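Local coordinates for ferulic acid decarboxylase 1 (PDB 4ZAD), which is a UbiD-type lyase that uses prenylated FMN and probably catalyses the reversible decarboxylation of cinnamic, coumaric and ferulic acids to their vinyl products, at residues Y160-L165 and P224-V229; L218-P223 and M270-Y275; K155-Y160 and A316-S321; D124-K129 and P253-E258. All coordinates share one frame; numbering follows the deposited sequence.

Interaction 1: Y160-L165 and P224-V229; sequences YGMWVL and PAAILV. With K (potassium ion), chain D.
I227 spreads its branches over the Y160 ring and along the backbone that follows it. Its CG1 stands 4.2 Å from the centroid of the Y160 ring and 22° off the ring normal, a CH-pi contact over one face, displaced toward the rim. CG2 of I227 meets the same ring nearer its hydroxyl end, 3.7 Å from CE2 of Y160. With CG1 anti to the backbone N (chi1 -158°), the tip of I227 is carried on to the main chain, where CD1 lies 3.4 Å from O of Y160 and 3.6 Å from C of G161. The same methyl also reaches CB of M162 at 4.0 Å. M162 runs out extended and bends only at its last torsion, bringing SD to a looser 4.3 Å from CB of A226. In this way helix 224-230 packs against the chain leading into strand 162-166, part of the curled antiparallel sheet in the Rift-related domain of the UbiD family. Further out, W175 of the prenylated-FMN site lies against both M162 and A226, and the hydroxyl of Y160 makes a weak hydrogen bond to H90. Farther along the helix, V229 O binds the potassium ion at 3.0 Å; carbonyl oxygens of W175, S230 and M232 and OE1 of E240 are among the other ligands, and E240 also belongs to the manganese site.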
loop_
_atom_site.group_PDB
_atom_site.type_symbol
_atom_site.label_atom_id
_atom_site.label_comp_id
_atom_site.label_asym_id
_atom_site.label_seq_id
_atom_site.Cartn_x
_atom_site.Cartn_y
_atom_site.Cartn_z
ATOM N N TYR A 160 9.567 22.164 -15.315
ATOM C CA TYR A 160 8.157 22.546 -15.221
ATOM C C TYR A 160 7.805 23.715 -16.126
ATOM O O TYR A 160 6.928 24.544 -15.824
ATOM C CB TYR A 160 7.778 22.839 -13.756
ATOM C CG TYR A 160 6.309 22.599 -13.397
ATOM C CD1 TYR A 160 5.849 21.341 -13.099
ATOM C CD2 TYR A 160 5.391 23.660 -13.328
ATOM C CE1 TYR A 160 4.494 21.134 -12.750
ATOM C CE2 TYR A 160 4.065 23.465 -12.968
ATOM C CZ TYR A 160 3.630 22.195 -12.680
ATOM O OH TYR A 160 2.332 21.980 -12.324
ATOM N N GLY A 161 8.482 23.761 -17.261
ATOM C CA GLY A 161 8.151 24.671 -18.315
ATOM C C GLY A 161 7.766 23.812 -19.482
ATOM O O GLY A 161 7.816 22.569 -19.392
ATOM N N MET A 162 7.468 24.487 -20.596
ATOM C CA MET A 162 6.714 23.904 -21.710
ATOM C C MET A 162 7.470 24.045 -23.013
ATOM O O MET A 162 7.894 25.132 -23.351
ATOM C CB MET A 162 5.407 24.672 -21.799
ATOM C CG MET A 162 4.467 24.311 -22.892
ATOM S SD MET A 162 2.940 25.303 -22.734
ATOM C CE MET A 162 3.353 26.828 -23.582
ATOM N N TRP A 163 7.622 22.946 -23.749
ATOM C CA TRP A 163 8.304 22.997 -25.042
ATOM C C TRP A 163 7.216 23.209 -26.028
ATOM O O TRP A 163 6.209 22.509 -25.972
ATOM C CB TRP A 163 9.009 21.685 -25.411
ATOM C CG TRP A 163 10.114 21.242 -24.521
ATOM C CD1 TRP A 163 10.055 20.287 -23.571
ATOM C CD2 TRP A 163 11.454 21.726 -24.522
ATOM N NE1 TRP A 163 11.272 20.152 -22.956
ATOM C CE2 TRP A 163 12.149 21.032 -23.528
ATOM C CE3 TRP A 163 12.119 22.711 -25.239
ATOM C CZ2 TRP A 163 13.484 21.260 -23.263
ATOM C CZ3 TRP A 163 13.441 22.951 -24.953
ATOM C CH2 TRP A 163 14.110 22.228 -23.981
ATOM N N VAL A 164 7.445 24.174 -26.921
ATOM C CA VAL A 164 6.563 24.474 -28.013
ATOM C C VAL A 164 7.297 24.072 -29.265
ATOM O O VAL A 164 8.339 24.667 -29.574
ATOM C CB VAL A 164 6.278 25.992 -28.054
ATOM C CG1 VAL A 164 5.334 26.364 -29.238
ATOM C CG2 VAL A 164 5.751 26.480 -26.690
ATOM N N LEU A 165 6.794 23.043 -29.953
ATOM C CA LEU A 165 7.330 22.595 -31.236
ATOM C C LEU A 165 6.164 22.532 -32.192
ATOM O O LEU A 165 5.065 22.164 -31.796
ATOM C CB LEU A 165 8.005 21.214 -31.114
ATOM C CG LEU A 165 9.534 21.088 -30.853
ATOM C CD1 LEU A 165 10.128 22.266 -30.085
ATOM C CD2 LEU A 165 9.895 19.813 -30.092
ATOM N N PRO A 224 -1.081 28.101 -15.817
ATOM C CA PRO A 224 -1.209 26.818 -15.145
ATOM C C PRO A 224 -2.100 25.785 -15.860
ATOM O O PRO A 224 -1.810 24.615 -15.782
ATOM C CB PRO A 224 -1.826 27.212 -13.787
ATOM C CG PRO A 224 -1.176 28.483 -13.503
ATOM C CD PRO A 224 -1.142 29.208 -14.847
ATOM N N ALA A 225 -3.173 26.175 -16.509
ATOM C CA ALA A 225 -3.947 25.188 -17.272
ATOM C C ALA A 225 -3.099 24.678 -18.441
ATOM O O ALA A 225 -3.184 23.507 -18.793
ATOM C CB ALA A 225 -5.261 25.774 -17.787
ATOM N N ALA A 226 -2.280 25.558 -19.020
ATOM C CA ALA A 226 -1.396 25.187 -20.139
ATOM C C ALA A 226 -0.330 24.174 -19.711
ATOM O O ALA A 226 -0.024 23.232 -20.451
ATOM C CB ALA A 226 -0.713 26.451 -20.766
ATOM N N ILE A 227 0.246 24.361 -18.523
ATOM C CA ILE A 227 1.286 23.448 -18.074
ATOM C C ILE A 227 0.622 22.140 -17.645
ATOM O O ILE A 227 1.180 21.086 -17.822
ATOM C CB ILE A 227 2.233 24.074 -16.956
ATOM C CG1 ILE A 227 3.594 23.338 -16.893
ATOM C CG2 ILE A 227 1.555 24.059 -15.553
ATOM C CD1 ILE A 227 4.522 23.668 -18.041
ATOM N N LEU A 228 -0.576 22.186 -17.092
ATOM C CA LEU A 228 -1.293 20.920 -16.812
ATOM C C LEU A 228 -1.443 20.064 -18.120
ATOM O O LEU A 228 -0.945 18.927 -18.246
ATOM C CB LEU A 228 -2.658 21.217 -16.157
ATOM C CG LEU A 228 -3.400 20.016 -15.520
ATOM C CD1 LEU A 228 -4.214 20.397 -14.257
ATOM C CD2 LEU A 228 -4.300 19.342 -16.564
ATOM N N VAL A 229 -2.117 20.628 -19.116
ATOM C CA VAL A 229 -2.263 19.925 -20.403
ATOM C C VAL A 229 -0.911 19.580 -21.052
ATOM O O VAL A 229 -0.793 18.539 -21.682
ATOM C CB VAL A 229 -3.183 20.688 -21.368
ATOM C CG1 VAL A 229 -3.293 19.982 -22.704
ATOM C CG2 VAL A 229 -4.564 20.813 -20.719
HETATM K K K D . 0.823 17.259 -23.916
#

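Interaction 2: L218-P223 and M270-Y275; sequences LCFGVP and MVFEGY
The carbonyl oxygen of M270 receives the shortest bond between the two strands: F220 N donates to M270 O over 2.6 Å, almost straight at 173° and nearly along the C=O axis. A CA-H...O contact from C219 reaches the same oxygen, with C219 CA 3.5 Å from M270 O. The return bond between F220 and M270 is longer, from M270 N to F220 O at 3.3 Å. L218 and F272 form the next hydrogen-bonded pair, each N 2.8 Å from the other's O, and between them the non-hydrogen-bonded pair C219 and V271 places SG of C219 4.2 Å from CG2 of V271. On the sheet face that carries L218, F220, M270 and F272, the two phenyl rings meet diagonally in a T-shaped stack. F220 points CE2 over the centre of the F272 ring, the centroids 5.1 Å apart and the planes at 74°. L218 lies beside F272, their CB atoms 3.8 Å apart, while CB of M270 lies against CD2 of F220. Strand 162-166 adjoins 214-220 on its other side, and strand 300-312 adjoins 270-277, so the pair sits inside the curled antiparallel sheet of the Rift-related, FMN-binding domain of UbiD enzymes.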
loop_
_atom_site.group_PDB
_atom_site.type_symbol
_atom_site.label_atom_id
_atom_site.label_comp_id
_atom_site.label_asym_id
_atom_site.label_seq_id
_atom_site.Cartn_x
_atom_site.Cartn_y
_atom_site.Cartn_z
ATOM N N LEU A 218 10.715 27.420 -25.156
ATOM C CA LEU A 218 10.703 26.732 -23.913
ATOM C C LEU A 218 10.231 27.783 -22.937
ATOM O O LEU A 218 10.920 28.769 -22.738
ATOM C CB LEU A 218 12.110 26.259 -23.539
ATOM C CG LEU A 218 12.230 25.773 -22.069
ATOM C CD1 LEU A 218 11.281 24.522 -21.804
ATOM C CD2 LEU A 218 13.659 25.484 -21.667
ATOM N N CYS A 219 9.061 27.568 -22.335
ATOM C CA CYS A 219 8.313 28.628 -21.639
ATOM C C CYS A 219 8.192 28.297 -20.176
ATOM O O CYS A 219 7.736 27.215 -19.832
ATOM C CB CYS A 219 6.931 28.790 -22.268
ATOM S SG CYS A 219 6.938 29.085 -24.100
ATOM N N PHE A 220 8.605 29.207 -19.301
ATOM C CA PHE A 220 8.516 28.954 -17.830
ATOM C C PHE A 220 7.461 29.843 -17.203
ATOM O O PHE A 220 7.302 31.005 -17.603
ATOM C CB PHE A 220 9.860 29.192 -17.147
ATOM C CG PHE A 220 10.950 28.327 -17.670
ATOM C CD1 PHE A 220 11.061 27.025 -17.263
ATOM C CD2 PHE A 220 11.849 28.806 -18.578
ATOM C CE1 PHE A 220 12.043 26.216 -17.772
ATOM C CE2 PHE A 220 12.832 28.000 -19.089
ATOM C CZ PHE A 220 12.931 26.713 -18.684
ATOM N N GLY A 221 6.711 29.293 -16.257
ATOM C CA GLY A 221 5.642 30.053 -15.616
ATOM C C GLY A 221 4.498 30.355 -16.552
ATOM O O GLY A 221 3.891 31.403 -16.504
ATOM N N VAL A 222 4.191 29.412 -17.414
ATOM C CA VAL A 222 3.086 29.561 -18.352
ATOM C C VAL A 222 1.765 29.501 -17.603
ATOM O O VAL A 222 1.756 29.263 -16.418
ATOM C CB VAL A 222 3.100 28.426 -19.392
ATOM C CG1 VAL A 222 4.543 28.288 -20.049
ATOM C CG2 VAL A 222 2.630 27.159 -18.745
ATOM N N PRO A 223 0.649 29.749 -18.292
ATOM C CA PRO A 223 -0.653 29.590 -17.686
ATOM C C PRO A 223 -0.824 28.200 -17.121
ATOM O O PRO A 223 -0.681 27.218 -17.857
ATOM C CB PRO A 223 -1.583 29.797 -18.868
ATOM C CG PRO A 223 -0.852 30.748 -19.684
ATOM C CD PRO A 223 0.524 30.260 -19.659
ATOM N N MET A 270 9.390 33.450 -18.264
ATOM C CA MET A 270 10.561 33.460 -19.130
ATOM C C MET A 270 10.309 32.552 -20.300
ATOM O O MET A 270 9.777 31.423 -20.107
ATOM C CB MET A 270 11.822 32.911 -18.432
ATOM C CG MET A 270 12.405 33.733 -17.309
ATOM S SD MET A 270 13.713 32.878 -16.441
ATOM C CE MET A 270 12.727 31.752 -15.465
ATOM N N VAL A 271 10.759 33.018 -21.484
ATOM C CA VAL A 271 10.690 32.249 -22.715
ATOM C C VAL A 271 12.084 32.129 -23.287
ATOM O O VAL A 271 12.815 33.093 -23.344
ATOM C CB VAL A 271 9.730 32.882 -23.776
ATOM C CG1 VAL A 271 9.774 32.084 -25.085
ATOM C CG2 VAL A 271 8.295 32.935 -23.244
ATOM N N PHE A 272 12.450 30.919 -23.673
ATOM C CA PHE A 272 13.741 30.610 -24.251
ATOM C C PHE A 272 13.409 30.244 -25.701
ATOM O O PHE A 272 12.476 29.490 -25.932
ATOM C CB PHE A 272 14.333 29.374 -23.572
ATOM C CG PHE A 272 14.993 29.616 -22.227
ATOM C CD1 PHE A 272 14.706 30.716 -21.432
ATOM C CD2 PHE A 272 15.878 28.689 -21.731
ATOM C CE1 PHE A 272 15.327 30.903 -20.193
ATOM C CE2 PHE A 272 16.500 28.878 -20.465
ATOM C CZ PHE A 272 16.215 29.983 -19.719
ATOM N N GLU A 273 14.153 30.770 -26.669
ATOM C CA GLU A 273 13.901 30.492 -28.089
ATOM C C GLU A 273 15.122 29.919 -28.727
ATOM O O GLU A 273 16.204 30.419 -28.471
ATOM C CB GLU A 273 13.572 31.787 -28.842
ATOM C CG GLU A 273 12.439 32.608 -28.217
ATOM C CD GLU A 273 12.207 33.897 -28.958
ATOM O OE1 GLU A 273 12.842 34.106 -30.015
ATOM O OE2 GLU A 273 11.372 34.700 -28.506
ATOM N N GLY A 274 14.977 28.917 -29.595
ATOM C CA GLY A 274 16.153 28.441 -30.343
ATOM C C GLY A 274 15.933 27.405 -31.432
ATOM O O GLY A 274 14.962 27.461 -32.134
ATOM N N TYR A 275 16.871 26.478 -31.577
ATOM C CA TYR A 275 16.771 25.381 -32.531
ATOM C C TYR A 275 17.064 24.076 -31.828
ATOM O O TYR A 275 18.153 23.905 -31.242
ATOM C CB TYR A 275 17.778 25.550 -33.681
ATOM C CG TYR A 275 17.427 26.638 -34.661
ATOM C CD1 TYR A 275 16.261 26.565 -35.447
ATOM C CD2 TYR A 275 18.244 27.759 -34.806
ATOM C CE1 TYR A 275 15.933 27.597 -36.354
ATOM C CE2 TYR A 275 17.922 28.780 -35.697
ATOM C CZ TYR A 275 16.782 28.691 -36.464
ATOM O OH TYR A 275 16.502 29.704 -37.352
#

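Interaction 3: K155-Y160 and A316-S321; sequences KFIQTY and AIMPIS. With 4LU (1-deoxy-5-O-phosphono-1-(3,3,4,5-tetramethyl-9,11-dioxo-2,3,8,9,10,11-hexahydro-7H-quinolino[1,8-fg]pteridin-12-ium-7-y l)-D-ribitol), chain E.
Part of the prenylated-FMN pocket is built where T159 meets S321, joining the loop ahead of strand 162-166 to the far end of segment 316-321. OG1 of T159 accepts the backbone N-H of S321 over 2.7 Å at 161°. With chi1 at 69°, this hydroxyl sits between its own N and carbonyl carbon, where it also touches CD1 of I320 at 3.3 Å. Both tethered residues border the cofactor: CB of S321 lies 3.7 Å from the ring methyl C7M, and O of T159 approaches C13, a methyl on the added prenyl-derived ring, so closely that the exact distance is doubtful. OG of S321 is hydrogen-bonded to OE1 of E329. Y160 presents its ring edge, near the ring plane, to the same methyl C7M. Across from Y160, P319 crosses at about a right angle, its CB 3.6 Å from CD2 of the tyrosine. Farther from the cofactor, M318 bends at chi3 (77°), which brings its terminal CE within 3.2 Å of O of I157 and 4.1 Å of CG1 of I157.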
loop_
_atom_site.group_PDB
_atom_site.type_symbol
_atom_site.label_atom_id
_atom_site.label_comp_id
_atom_site.label_asym_id
_atom_site.label_seq_id
_atom_site.Cartn_x
_atom_site.Cartn_y
_atom_site.Cartn_z
ATOM N N LYS A 155 22.614 20.260 -14.065
ATOM C CA LYS A 155 21.613 21.067 -13.428
ATOM C C LYS A 155 20.367 21.092 -14.335
ATOM O O LYS A 155 20.428 21.498 -15.503
ATOM C CB LYS A 155 22.156 22.453 -13.173
ATOM C CG LYS A 155 23.447 22.520 -12.305
ATOM C CD LYS A 155 24.070 23.948 -12.415
ATOM C CE LYS A 155 25.241 24.219 -11.484
ATOM N NZ LYS A 155 25.219 25.670 -11.143
ATOM N N PHE A 156 19.245 20.627 -13.804
ATOM C CA PHE A 156 18.022 20.504 -14.604
ATOM C C PHE A 156 17.152 21.752 -14.558
ATOM O O PHE A 156 16.332 21.950 -13.647
ATOM C CB PHE A 156 17.259 19.250 -14.236
ATOM C CG PHE A 156 17.744 18.025 -14.971
ATOM C CD1 PHE A 156 18.759 17.247 -14.455
ATOM C CD2 PHE A 156 17.173 17.647 -16.187
ATOM C CE1 PHE A 156 19.191 16.118 -15.137
ATOM C CE2 PHE A 156 17.608 16.532 -16.871
ATOM C CZ PHE A 156 18.597 15.776 -16.370
ATOM N N ILE A 157 17.348 22.595 -15.567
ATOM C CA ILE A 157 16.730 23.909 -15.619
ATOM C C ILE A 157 15.272 23.763 -16.010
ATOM O O ILE A 157 14.444 24.590 -15.651
ATOM C CB ILE A 157 17.488 24.831 -16.610
ATOM C CG1 ILE A 157 17.071 26.289 -16.446
ATOM C CG2 ILE A 157 17.322 24.367 -18.080
ATOM C CD1 ILE A 157 17.864 27.214 -17.329
ATOM N N GLN A 158 14.964 22.688 -16.721
ATOM C CA GLN A 158 13.635 22.471 -17.283
ATOM C C GLN A 158 13.015 21.269 -16.636
ATOM O O GLN A 158 13.292 20.118 -16.981
ATOM C CB GLN A 158 13.702 22.355 -18.802
ATOM C CG GLN A 158 12.636 21.550 -19.500
ATOM C CD GLN A 158 11.218 21.954 -19.189
ATOM O OE1 GLN A 158 10.954 22.780 -18.332
ATOM N NE2 GLN A 158 10.284 21.328 -19.886
ATOM N N THR A 159 12.186 21.563 -15.649
ATOM C CA THR A 159 11.414 20.556 -14.988
ATOM C C THR A 159 9.941 20.935 -14.966
ATOM O O THR A 159 9.132 20.102 -14.633
ATOM C CB THR A 159 11.943 20.274 -13.556
ATOM O OG1 THR A 159 11.685 21.399 -12.691
ATOM C CG2 THR A 159 13.427 20.000 -13.594
ATOM N N TYR A 160 9.567 22.164 -15.315
ATOM C CA TYR A 160 8.157 22.546 -15.221
ATOM C C TYR A 160 7.805 23.715 -16.126
ATOM O O TYR A 160 6.928 24.544 -15.824
ATOM C CB TYR A 160 7.778 22.839 -13.756
ATOM C CG TYR A 160 6.309 22.599 -13.397
ATOM C CD1 TYR A 160 5.849 21.341 -13.099
ATOM C CD2 TYR A 160 5.391 23.660 -13.328
ATOM C CE1 TYR A 160 4.494 21.134 -12.750
ATOM C CE2 TYR A 160 4.065 23.465 -12.968
ATOM C CZ TYR A 160 3.630 22.195 -12.680
ATOM O OH TYR A 160 2.332 21.980 -12.324
ATOM N N ALA A 316 11.517 37.319 -12.309
ATOM C CA ALA A 316 10.935 36.127 -12.909
ATOM C C ALA A 316 10.905 35.001 -11.889
ATOM O O ALA A 316 11.806 34.874 -11.048
ATOM C CB ALA A 316 11.698 35.705 -14.193
ATOM N N ILE A 317 9.845 34.203 -11.947
ATOM C CA ILE A 317 9.727 33.047 -11.057
ATOM C C ILE A 317 9.756 31.765 -11.886
ATOM O O ILE A 317 9.010 31.601 -12.847
ATOM C CB ILE A 317 8.448 33.095 -10.180
ATOM C CG1 ILE A 317 8.417 34.388 -9.354
ATOM C CG2 ILE A 317 8.396 31.902 -9.253
ATOM C CD1 ILE A 317 6.988 34.799 -8.934
ATOM N N MET A 318 10.630 30.849 -11.520
ATOM C CA MET A 318 10.594 29.606 -12.194
ATOM C C MET A 318 9.957 28.483 -11.400
ATOM O O MET A 318 10.443 28.128 -10.329
ATOM C CB MET A 318 11.956 29.166 -12.662
ATOM C CG MET A 318 11.729 27.976 -13.547
ATOM S SD MET A 318 12.954 27.722 -14.737
ATOM C CE MET A 318 14.201 27.007 -13.640
ATOM N N PRO A 319 8.902 27.869 -11.959
ATOM C CA PRO A 319 8.437 26.670 -11.322
ATOM C C PRO A 319 9.358 25.504 -11.627
ATOM O O PRO A 319 10.087 25.500 -12.631
ATOM C CB PRO A 319 7.075 26.465 -11.908
ATOM C CG PRO A 319 7.137 27.102 -13.240
ATOM C CD PRO A 319 8.127 28.189 -13.167
ATOM N N ILE A 320 9.303 24.523 -10.730
ATOM C CA ILE A 320 10.286 23.456 -10.635
ATOM C C ILE A 320 9.511 22.218 -10.158
ATOM O O ILE A 320 8.580 22.358 -9.377
ATOM C CB ILE A 320 11.426 23.963 -9.643
ATOM C CG1 ILE A 320 12.459 24.824 -10.412
ATOM C CG2 ILE A 320 12.086 22.879 -8.794
ATOM C CD1 ILE A 320 13.259 24.091 -11.562
ATOM N N SER A 321 9.854 21.041 -10.693
ATOM C CA SER A 321 9.471 19.734 -10.115
ATOM C C SER A 321 10.678 18.823 -9.842
ATOM O O SER A 321 11.562 18.646 -10.678
ATOM C CB SER A 321 8.484 18.980 -10.993
ATOM O OG SER A 321 8.245 17.681 -10.488
HETATM C C9 4LU E . 5.805 15.247 -16.821
HETATM C C8 4LU E . 5.869 16.243 -15.838
HETATM C C7 4LU E . 7.102 16.643 -15.304
HETATM C C10 4LU E . 8.010 13.837 -19.421
HETATM C C6 4LU E . 8.327 15.921 -15.753
HETATM N N3 4LU E . 10.264 13.257 -20.849
HETATM C C2 4LU E . 9.061 13.068 -21.405
HETATM C C13 4LU E . 9.996 17.602 -15.926
HETATM C C5 4LU E . 9.655 16.294 -15.253
HETATM C C1 4LU E . 10.484 14.465 -16.760
HETATM O O2 4LU E . 9.032 12.649 -22.569
HETATM N N1 4LU E . 7.940 13.352 -20.697
HETATM C C4 4LU E . 10.393 13.715 -19.587
HETATM O O4 4LU E . 11.579 13.842 -19.198
HETATM C C4A 4LU E . 9.281 14.010 -18.832
HETATM N N5 4LU E . 9.311 14.203 -17.262
HETATM C C3 4LU E . 10.702 15.451 -15.805
HETATM C C12 4LU E . 9.735 16.482 -13.742
HETATM C C5A 4LU E . 8.187 14.841 -16.765
HETATM C C7M 4LU E . 7.225 17.726 -14.265
HETATM C C8M 4LU E . 4.567 16.885 -15.435
HETATM C C9A 4LU E . 6.939 14.663 -17.405
HETATM N N10 4LU E . 6.867 14.132 -18.741
HETATM C "C1'" 4LU E . 5.690 13.373 -19.188
HETATM C "C2'" 4LU E . 5.027 14.159 -20.319
HETATM O "O2'" 4LU E . 4.904 15.536 -19.910
HETATM C "C3'" 4LU E . 3.664 13.576 -20.716
HETATM O "O3'" 4LU E . 3.835 12.240 -21.235
HETATM C "C4'" 4LU E . 2.938 14.444 -21.766
HETATM O "O4'" 4LU E . 1.860 13.695 -22.336
HETATM C "C5'" 4LU E . 3.874 14.849 -22.918
HETATM O "O5'" 4LU E . 3.235 15.596 -23.933
HETATM P P 4LU E . 2.820 14.987 -25.339
HETATM O O2P 4LU E . 2.420 16.291 -26.028
HETATM O O3P 4LU E . 1.693 13.996 -24.978
HETATM O O1P 4LU E . 4.053 14.299 -25.888
#

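Interaction 4: D124-K129 and P253-E258; sequences DQSPHK and PVVKCE
V255, on the central strand of a small three-stranded mixed sheet in the Rift-related domain, packs its two methyls against segment 124-129, which holds two short 3-10 segments. CG1 lies 4.0 Å from CB of S126, and CG2 sits 4.0 Å from NE2 of H128 and also touches CE of K129. The polar ends of S126 and H128 are held elsewhere: S126 OG hydrogen-bonds to O of A266, while in the H128 imidazole ND1 hydrogen-bonds to OG of S311 and NE2 to O of P265. At K256 the backbone carries the contact. Its O, met in the carbonyl plane on a lone pair, accepts NZ of K129 over 3.1 Å, while NZ of K256 hydrogen-bonds to O of C257. E258 then folds its chain at chi2 (-54°) and meets K129 tip to tip, so that the ammonium group is gripped by a carbonyl and a carboxylate. In this salt bridge, NZ of K129 lies 2.8 Å from OE2 of E258, on the anti side and 22° out of the carboxylate plane.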
loop_
_atom_site.group_PDB
_atom_site.type_symbol
_atom_site.label_atom_id
_atom_site.label_comp_id
_atom_site.label_asym_id
_atom_site.label_seq_id
_atom_site.Cartn_x
_atom_site.Cartn_y
_atom_site.Cartn_z
ATOM N N ASP A 124 3.015 44.015 -26.184
ATOM C CA ASP A 124 2.843 44.767 -24.932
ATOM C C ASP A 124 1.723 44.241 -24.015
ATOM O O ASP A 124 1.558 44.722 -22.878
ATOM C CB ASP A 124 2.729 46.297 -25.151
ATOM C CG ASP A 124 1.503 46.719 -25.965
ATOM O OD1 ASP A 124 0.364 46.302 -25.635
ATOM O OD2 ASP A 124 1.702 47.488 -26.935
ATOM N N GLN A 125 0.984 43.235 -24.455
ATOM C CA GLN A 125 0.120 42.546 -23.508
ATOM C C GLN A 125 0.816 41.376 -22.769
ATOM O O GLN A 125 0.197 40.722 -21.938
ATOM C CB GLN A 125 -1.187 42.123 -24.179
ATOM C CG GLN A 125 -2.087 43.314 -24.581
ATOM C CD GLN A 125 -3.492 42.859 -24.963
ATOM O OE1 GLN A 125 -4.097 41.999 -24.279
ATOM N NE2 GLN A 125 -4.014 43.406 -26.081
ATOM N N SER A 126 2.096 41.135 -23.055
ATOM C CA SER A 126 2.864 40.065 -22.426
ATOM C C SER A 126 3.954 40.637 -21.533
ATOM O O SER A 126 4.848 41.333 -22.001
ATOM C CB SER A 126 3.528 39.179 -23.497
ATOM O OG SER A 126 4.494 38.286 -22.937
ATOM N N PRO A 127 3.900 40.320 -20.237
ATOM C CA PRO A 127 4.965 40.713 -19.329
ATOM C C PRO A 127 6.378 40.253 -19.688
ATOM O O PRO A 127 7.317 40.969 -19.414
ATOM C CB PRO A 127 4.534 40.081 -18.002
ATOM C CG PRO A 127 3.047 40.020 -18.070
ATOM C CD PRO A 127 2.697 39.861 -19.523
ATOM N N HIS A 128 6.545 39.064 -20.259
ATOM C CA HIS A 128 7.886 38.535 -20.507
ATOM C C HIS A 128 8.564 39.240 -21.678
ATOM O O HIS A 128 9.792 39.103 -21.872
ATOM C CB HIS A 128 7.909 37.004 -20.661
ATOM C CG HIS A 128 7.260 36.499 -21.902
ATOM N ND1 HIS A 128 7.868 36.559 -23.133
ATOM C CD2 HIS A 128 6.064 35.895 -22.099
ATOM C CE1 HIS A 128 7.063 36.031 -24.040
ATOM N NE2 HIS A 128 5.959 35.624 -23.439
ATOM N N LYS A 129 7.788 40.020 -22.440
ATOM C CA LYS A 129 8.383 40.825 -23.504
ATOM C C LYS A 129 9.058 42.101 -22.992
ATOM O O LYS A 129 9.587 42.845 -23.797
ATOM C CB LYS A 129 7.358 41.185 -24.569
ATOM C CG LYS A 129 6.898 40.046 -25.468
ATOM C CD LYS A 129 8.036 39.234 -26.067
ATOM C CE LYS A 129 7.585 38.427 -27.261
ATOM N NZ LYS A 129 8.674 37.804 -28.058
ATOM N N PRO A 253 -4.362 33.826 -24.568
ATOM C CA PRO A 253 -3.667 34.890 -25.249
ATOM C C PRO A 253 -2.176 34.555 -25.507
ATOM O O PRO A 253 -1.460 34.204 -24.591
ATOM C CB PRO A 253 -3.828 36.060 -24.286
ATOM C CG PRO A 253 -4.047 35.469 -22.959
ATOM C CD PRO A 253 -4.619 34.114 -23.155
ATOM N N VAL A 254 -1.744 34.660 -26.759
ATOM C CA VAL A 254 -0.397 34.298 -27.173
ATOM C C VAL A 254 0.270 35.418 -27.969
ATOM O O VAL A 254 -0.389 36.253 -28.615
ATOM C CB VAL A 254 -0.343 32.968 -28.066
ATOM C CG1 VAL A 254 -0.966 31.736 -27.355
ATOM C CG2 VAL A 254 -0.970 33.143 -29.454
ATOM N N VAL A 255 1.593 35.394 -27.948
ATOM C CA VAL A 255 2.408 36.324 -28.698
ATOM C C VAL A 255 3.464 35.569 -29.503
ATOM O O VAL A 255 3.879 34.461 -29.144
ATOM C CB VAL A 255 3.077 37.324 -27.737
ATOM C CG1 VAL A 255 1.996 38.169 -27.013
ATOM C CG2 VAL A 255 3.985 36.572 -26.740
ATOM N N LYS A 256 3.888 36.175 -30.603
ATOM C CA LYS A 256 4.938 35.613 -31.439
ATOM C C LYS A 256 6.323 35.742 -30.802
ATOM O O LYS A 256 6.657 36.748 -30.191
ATOM C CB LYS A 256 4.921 36.307 -32.794
ATOM C CG LYS A 256 5.725 35.616 -33.890
ATOM C CD LYS A 256 5.929 36.560 -35.104
ATOM C CE LYS A 256 7.393 36.535 -35.692
ATOM N NZ LYS A 256 8.443 37.050 -34.800
ATOM N N CYS A 257 7.151 34.721 -30.950
ATOM C CA CYS A 257 8.547 34.843 -30.497
ATOM C C CYS A 257 9.292 36.024 -31.157
ATOM O O CYS A 257 8.869 36.530 -32.195
ATOM C CB CYS A 257 9.303 33.540 -30.749
ATOM S SG CYS A 257 8.794 32.209 -29.670
ATOM N N GLU A 258 10.416 36.443 -30.567
ATOM C CA GLU A 258 11.325 37.371 -31.250
ATOM C C GLU A 258 12.091 36.810 -32.432
ATOM O O GLU A 258 12.276 37.529 -33.408
ATOM C CB GLU A 258 12.335 37.968 -30.304
ATOM C CG GLU A 258 11.737 38.877 -29.259
ATOM C CD GLU A 258 10.851 40.019 -29.794
ATOM O OE1 GLU A 258 11.254 40.784 -30.726
ATOM O OE2 GLU A 258 9.753 40.161 -29.224
#

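All four contacts lie in the Rift-related domain. Interactions 1 and 2 adjoin on the curled antiparallel strands, with M162 N 2.8 Å from C219 O in a probable hydrogen bond and CB of I227 3.6 Å from CG2 of V222. Interactions 1 and 3 share Y160, whose CD1 lies 4.0 Å from C7M of the prenylated FMN. F220 links interaction 2 to interaction 3, CE1 of F220 lying 3.6 Å from O of I157. Interaction 4 is the outermost, its centre about 26 Å from that of the chain; it joins interaction 2 through a probable hydrogen bond of 2.9 Å from E258 N to E273 OE2, but does not touch interaction 1 or 3.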